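Local structure of iron dependent repressor (Sulfolobus solfataricus, 2X4H) at residues Asn10-Ile22 and Ser47-Val61. The protein probably acts as a DNA-binding transcriptional regulator of the DtxR/MntR family, dimerising and binding zinc. Sequence-based numbering, arbitrary orientation.
Sequences NLSRREFSYLLTI and SVFEEVSHLEEKGLV. With ZN (zinc ion), chain K; ZN (zinc ion), chain L.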
loop_
_atom_site.group_PDB
_atom_site.type_symbol
_atom_site.label_atom_id
_atom_site.label_comp_id
_atom_site.label_asym_id
_atom_site.label_seq_id
_atom_site.Cartn_x
_atom_site.Cartn_y
_atom_site.Cartn_z
ATOM N N ASN C 10 -7.396 8.763 5.711
ATOM C CA ASN C 10 -6.564 7.724 5.068
ATOM C C ASN C 10 -6.108 8.109 3.665
ATOM O O ASN C 10 -6.380 7.414 2.685
ATOM C CB ASN C 10 -7.313 6.390 5.043
ATOM C CG ASN C 10 -6.381 5.200 4.855
ATOM O OD1 ASN C 10 -5.449 4.995 5.640
ATOM N ND2 ASN C 10 -6.635 4.406 3.825
ATOM N N LEU C 11 -5.452 9.256 3.577
ATOM C CA LEU C 11 -4.881 9.761 2.336
ATOM C C LEU C 11 -3.752 10.648 2.777
ATOM O O LEU C 11 -3.974 11.622 3.484
ATOM C CB LEU C 11 -5.872 10.581 1.511
ATOM C CG LEU C 11 -5.301 11.192 0.210
ATOM C CD1 LEU C 11 -5.065 10.120 -0.870
ATOM C CD2 LEU C 11 -6.193 12.299 -0.357
ATOM N N SER C 12 -2.533 10.324 2.382
ATOM C CA SER C 12 -1.416 11.099 2.872
ATOM C C SER C 12 -1.249 12.326 1.987
ATOM O O SER C 12 -1.827 12.453 0.905
ATOM C CB SER C 12 -0.115 10.262 2.929
ATOM O OG SER C 12 0.500 10.189 1.651
ATOM N N ARG C 13 -0.422 13.215 2.479
ATOM C CA ARG C 13 -0.058 14.417 1.777
ATOM C C ARG C 13 0.707 14.110 0.479
ATOM O O ARG C 13 0.477 14.748 -0.545
ATOM C CB ARG C 13 0.766 15.252 2.749
ATOM C CG ARG C 13 1.460 16.453 2.187
ATOM C CD ARG C 13 0.558 17.610 2.026
ATOM N NE ARG C 13 -0.165 17.960 3.245
ATOM C CZ ARG C 13 -1.140 18.851 3.240
ATOM N NH1 ARG C 13 -1.468 19.451 2.109
ATOM N NH2 ARG C 13 -1.797 19.122 4.338
ATOM N N ARG C 14 1.595 13.122 0.511
ATOM C CA ARG C 14 2.314 12.726 -0.691
ATOM C C ARG C 14 1.380 12.116 -1.728
ATOM O O ARG C 14 1.522 12.384 -2.912
ATOM C CB ARG C 14 3.404 11.715 -0.356
ATOM C CG ARG C 14 4.561 12.338 0.370
ATOM C CD ARG C 14 5.296 11.292 1.217
ATOM N NE ARG C 14 6.458 11.860 1.876
ATOM C CZ ARG C 14 6.406 12.616 2.974
ATOM N NH1 ARG C 14 5.250 12.888 3.564
ATOM N NH2 ARG C 14 7.524 13.100 3.495
ATOM N N GLU C 15 0.435 11.300 -1.266
ATOM C CA GLU C 15 -0.599 10.741 -2.127
ATOM C C GLU C 15 -1.431 11.826 -2.776
ATOM O O GLU C 15 -1.730 11.772 -3.983
ATOM C CB GLU C 15 -1.497 9.790 -1.335
ATOM C CG GLU C 15 -0.884 8.401 -1.076
ATOM C CD GLU C 15 -1.663 7.576 -0.070
ATOM O OE1 GLU C 15 -2.480 8.136 0.663
ATOM O OE2 GLU C 15 -1.471 6.345 0.019
ATOM N N PHE C 16 -1.784 12.832 -1.978
ATOM C CA PHE C 16 -2.453 14.001 -2.485
ATOM C C PHE C 16 -1.746 14.603 -3.706
ATOM O O PHE C 16 -2.390 14.876 -4.712
ATOM C CB PHE C 16 -2.551 15.040 -1.372
ATOM C CG PHE C 16 -3.373 16.225 -1.715
ATOM C CD1 PHE C 16 -4.713 16.087 -2.024
ATOM C CD2 PHE C 16 -2.827 17.503 -1.654
ATOM C CE1 PHE C 16 -5.491 17.194 -2.297
ATOM C CE2 PHE C 16 -3.604 18.611 -1.930
ATOM C CZ PHE C 16 -4.934 18.453 -2.262
ATOM N N SER C 17 -0.438 14.829 -3.598
ATOM C CA SER C 17 0.372 15.326 -4.728
ATOM C C SER C 17 0.293 14.440 -5.972
ATOM O O SER C 17 0.190 14.937 -7.091
ATOM C CB SER C 17 1.836 15.474 -4.309
ATOM O OG SER C 17 1.985 16.628 -3.518
ATOM N N TYR C 18 0.363 13.123 -5.765
ATOM C CA TYR C 18 0.212 12.177 -6.867
ATOM C C TYR C 18 -1.110 12.404 -7.554
ATOM O O TYR C 18 -1.158 12.535 -8.766
ATOM C CB TYR C 18 0.252 10.726 -6.373
ATOM C CG TYR C 18 1.609 10.086 -6.349
ATOM C CD1 TYR C 18 2.569 10.463 -5.408
ATOM C CD2 TYR C 18 1.925 9.052 -7.231
ATOM C CE1 TYR C 18 3.827 9.861 -5.372
ATOM C CE2 TYR C 18 3.170 8.438 -7.197
ATOM C CZ TYR C 18 4.116 8.840 -6.267
ATOM O OH TYR C 18 5.346 8.223 -6.248
ATOM N N LEU C 19 -2.184 12.449 -6.770
ATOM C CA LEU C 19 -3.531 12.537 -7.323
ATOM C C LEU C 19 -3.791 13.844 -8.036
ATOM O O LEU C 19 -4.546 13.867 -9.007
ATOM C CB LEU C 19 -4.609 12.341 -6.258
ATOM C CG LEU C 19 -4.644 11.005 -5.514
ATOM C CD1 LEU C 19 -5.888 10.952 -4.652
ATOM C CD2 LEU C 19 -4.579 9.798 -6.462
ATOM N N LEU C 20 -3.195 14.932 -7.561
ATOM C CA LEU C 20 -3.349 16.221 -8.243
ATOM C C LEU C 20 -2.574 16.200 -9.554
ATOM O O LEU C 20 -2.988 16.827 -10.522
ATOM C CB LEU C 20 -2.877 17.386 -7.367
ATOM C CG LEU C 20 -3.821 17.778 -6.227
ATOM C CD1 LEU C 20 -3.086 18.532 -5.120
ATOM C CD2 LEU C 20 -4.993 18.598 -6.773
ATOM N N THR C 21 -1.454 15.478 -9.589
ATOM C CA THR C 21 -0.677 15.366 -10.820
ATOM C C THR C 21 -1.374 14.477 -11.848
ATOM O O THR C 21 -1.384 14.790 -13.025
ATOM C CB THR C 21 0.702 14.795 -10.571
ATOM O OG1 THR C 21 1.397 15.614 -9.628
ATOM C CG2 THR C 21 1.472 14.761 -11.861
ATOM N N ILE C 22 -1.939 13.368 -11.390
ATOM C CA ILE C 22 -2.741 12.493 -12.242
ATOM C C ILE C 22 -3.979 13.249 -12.776
ATOM O O ILE C 22 -4.297 13.169 -13.967
ATOM C CB ILE C 22 -3.158 11.199 -11.471
ATOM C CG1 ILE C 22 -1.938 10.330 -11.195
ATOM C CG2 ILE C 22 -4.232 10.397 -12.239
ATOM C CD1 ILE C 22 -2.182 9.245 -10.158
ATOM N N SER C 47 9.477 4.148 -8.057
ATOM C CA SER C 47 8.704 4.689 -6.922
ATOM C C SER C 47 7.276 5.052 -7.331
ATOM O O SER C 47 6.328 4.742 -6.609
ATOM C CB SER C 47 9.390 5.911 -6.320
ATOM O OG SER C 47 10.736 5.633 -5.972
ATOM N N VAL C 48 7.109 5.671 -8.499
ATOM C CA VAL C 48 5.772 5.986 -8.972
ATOM C C VAL C 48 4.972 4.723 -9.267
ATOM O O VAL C 48 3.818 4.637 -8.886
ATOM C CB VAL C 48 5.780 6.912 -10.212
ATOM C CG1 VAL C 48 4.360 7.113 -10.757
ATOM C CG2 VAL C 48 6.397 8.253 -9.859
ATOM N N PHE C 49 5.582 3.736 -9.921
ATOM C CA PHE C 49 4.898 2.459 -10.184
ATOM C C PHE C 49 4.458 1.787 -8.886
ATOM O O PHE C 49 3.336 1.299 -8.779
ATOM C CB PHE C 49 5.800 1.491 -10.967
ATOM C CG PHE C 49 5.068 0.286 -11.514
ATOM C CD1 PHE C 49 4.807 0.174 -12.878
ATOM C CD2 PHE C 49 4.630 -0.732 -10.661
ATOM C CE1 PHE C 49 4.135 -0.924 -13.385
ATOM C CE2 PHE C 49 3.957 -1.838 -11.159
ATOM C CZ PHE C 49 3.712 -1.940 -12.534
ATOM N N GLU C 50 5.352 1.748 -7.909
ATOM C CA GLU C 50 5.049 1.128 -6.625
ATOM C C GLU C 50 3.910 1.882 -5.954
ATOM O O GLU C 50 2.932 1.272 -5.526
ATOM C CB GLU C 50 6.302 1.107 -5.736
ATOM C CG GLU C 50 6.120 0.583 -4.317
ATOM C CD GLU C 50 5.788 -0.899 -4.203
ATOM O OE1 GLU C 50 5.144 -1.243 -3.199
ATOM O OE2 GLU C 50 6.163 -1.704 -5.068
ATOM N N GLU C 51 4.018 3.208 -5.888
ATOM C CA GLU C 51 2.994 3.997 -5.187
ATOM C C GLU C 51 1.674 3.885 -5.920
ATOM O O GLU C 51 0.637 3.649 -5.302
ATOM C CB GLU C 51 3.417 5.458 -4.989
ATOM C CG GLU C 51 2.406 6.338 -4.174
ATOM C CD GLU C 51 2.167 5.825 -2.765
ATOM O OE1 GLU C 51 2.868 4.910 -2.333
ATOM O OE2 GLU C 51 1.278 6.314 -2.052
ATOM N N VAL C 52 1.701 3.986 -7.243
ATOM C CA VAL C 52 0.466 3.816 -8.009
ATOM C C VAL C 52 -0.265 2.502 -7.682
ATOM O O VAL C 52 -1.483 2.498 -7.590
ATOM C CB VAL C 52 0.676 4.025 -9.515
ATOM C CG1 VAL C 52 -0.532 3.529 -10.305
ATOM C CG2 VAL C 52 0.896 5.516 -9.806
ATOM N N SER C 53 0.446 1.410 -7.429
ATOM C CA SER C 53 -0.247 0.139 -7.151
ATOM C C SER C 53 -0.907 0.142 -5.780
ATOM O O SER C 53 -1.988 -0.412 -5.609
ATOM C CB SER C 53 0.667 -1.104 -7.363
ATOM O OG SER C 53 1.737 -1.118 -6.457
ATOM N N HIS C 54 -0.297 0.826 -4.821
ATOM C CA HIS C 54 -0.970 1.111 -3.549
ATOM C C HIS C 54 -2.196 2.016 -3.650
ATOM O O HIS C 54 -3.182 1.802 -2.939
ATOM C CB HIS C 54 0.024 1.667 -2.533
ATOM C CG HIS C 54 1.000 0.636 -2.052
ATOM N ND1 HIS C 54 0.592 -0.538 -1.464
ATOM C CD2 HIS C 54 2.350 0.598 -2.076
ATOM C CE1 HIS C 54 1.649 -1.261 -1.141
ATOM N NE2 HIS C 54 2.730 -0.598 -1.509
ATOM N N LEU C 55 -2.134 3.019 -4.523
ATOM C CA LEU C 55 -3.279 3.905 -4.761
ATOM C C LEU C 55 -4.415 3.155 -5.463
ATOM O O LEU C 55 -5.587 3.430 -5.207
ATOM C CB LEU C 55 -2.873 5.138 -5.582
ATOM C CG LEU C 55 -1.974 6.207 -4.951
ATOM C CD1 LEU C 55 -1.447 7.164 -6.019
ATOM C CD2 LEU C 55 -2.716 6.977 -3.880
ATOM N N GLU C 56 -4.063 2.213 -6.344
ATOM C CA GLU C 56 -5.056 1.333 -6.976
ATOM C C GLU C 56 -5.696 0.418 -5.916
ATOM O O GLU C 56 -6.901 0.217 -5.924
ATOM C CB GLU C 56 -4.439 0.546 -8.153
ATOM C CG GLU C 56 -5.446 -0.258 -8.958
ATOM C CD GLU C 56 -4.952 -0.658 -10.358
ATOM O OE1 GLU C 56 -3.724 -0.737 -10.584
ATOM O OE2 GLU C 56 -5.813 -0.900 -11.237
ATOM N N GLU C 57 -4.905 -0.095 -4.980
ATOM C CA GLU C 57 -5.434 -0.903 -3.856
ATOM C C GLU C 57 -6.435 -0.159 -2.984
ATOM O O GLU C 57 -7.361 -0.755 -2.453
ATOM C CB GLU C 57 -4.297 -1.378 -2.945
ATOM C CG GLU C 57 -3.456 -2.480 -3.513
ATOM C CD GLU C 57 -2.299 -2.875 -2.603
ATOM O OE1 GLU C 57 -1.458 -3.684 -3.049
ATOM O OE2 GLU C 57 -2.232 -2.383 -1.453
ATOM N N LYS C 58 -6.209 1.138 -2.802
ATOM C CA LYS C 58 -7.140 2.012 -2.051
ATOM C C LYS C 58 -8.347 2.454 -2.869
ATOM O O LYS C 58 -9.226 3.118 -2.345
ATOM C CB LYS C 58 -6.414 3.261 -1.514
ATOM C CG LYS C 58 -5.433 2.949 -0.396
ATOM C CD LYS C 58 -4.401 4.064 -0.157
ATOM C CE LYS C 58 -4.955 5.181 0.736
ATOM N NZ LYS C 58 -3.891 5.951 1.458
ATOM N N GLY C 59 -8.371 2.100 -4.151
ATOM C CA GLY C 59 -9.492 2.409 -5.031
ATOM C C GLY C 59 -9.556 3.872 -5.442
ATOM O O GLY C 59 -10.610 4.352 -5.848
ATOM N N LEU C 60 -8.427 4.572 -5.350
ATOM C CA LEU C 60 -8.342 6.000 -5.685
ATOM C C LEU C 60 -7.868 6.218 -7.117
ATOM O O LEU C 60 -8.149 7.259 -7.709
ATOM C CB LEU C 60 -7.405 6.719 -4.717
ATOM C CG LEU C 60 -7.734 6.542 -3.225
ATOM C CD1 LEU C 60 -6.542 6.928 -2.360
ATOM C CD2 LEU C 60 -8.962 7.362 -2.834
ATOM N N VAL C 61 -7.138 5.244 -7.668
ATOM C CA VAL C 61 -6.788 5.249 -9.090
ATOM C C VAL C 61 -7.062 3.913 -9.784
ATOM O O VAL C 61 -7.252 2.870 -9.144
ATOM C CB VAL C 61 -5.318 5.643 -9.344
ATOM C CG1 VAL C 61 -5.014 6.992 -8.714
ATOM C CG2 VAL C 61 -4.382 4.576 -8.845
HETATM ZN ZN ZN K . 0.531 5.838 -0.535
HETATM ZN ZN ZN L . 4.634 -1.089 -1.475
#
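Helix 13-22 and helix 47-57 cross almost perpendicularly, at -94°, with axes 11.4 Å apart at closest approach; the CA atoms of Glu15 and Leu55 face each other at 7.8 Å. They are the first and third helices of the winged helix-turn-helix domain that DtxR/MntR repressors use to read DNA, and their junction illustrates how a hydrophobic core can carry a metal site along one border. Tyr18 fills the crossing: CG of Glu51 lies over one face of its ring, 3.8 Å from the centroid, a CH-pi contact, while CG2 of Val52 sits at the edge. Leu55 divides its methyls, CD1 going to CB of Tyr18 and CD2 packing 3.6 Å from CG of Glu15. Farther along, CD2 of Leu19 and CD1 of Ile22 converge on CG1 of Val61, where the chain enters the wing.

Polar groups take the other flank. With CG anti to the backbone N (chi1 -177°) and a bend at chi2, Glu51 first covers the tyrosine and then brings OE2 to a zinc ion, which OE2 of Glu15 also binds at 2.1 Å. Glu50 and His54 hold a second zinc, and in both sites ligands from the second subunit join, so each metal bridges the two subunits. The Lys58 and Glu15 side chains run toward each other from opposite directions; Lys58 NZ meets Glu15 OE1 on the syn side at 2.7 Å and also donates a hydrogen bond to the carbonyl O of Asn10, from above the carbonyl plane. A methionine in its place would probably cost Glu15 its salt bridge, with zinc its remaining cationic partner here, and leave the Asn10 carbonyl without this donor. The anti side of the same OE1 accepts Ser12 N at 2.8 Å, tilted 32° from the carboxylate plane, and Glu15 N returns a bond to Ser12 OG, completing a capping box.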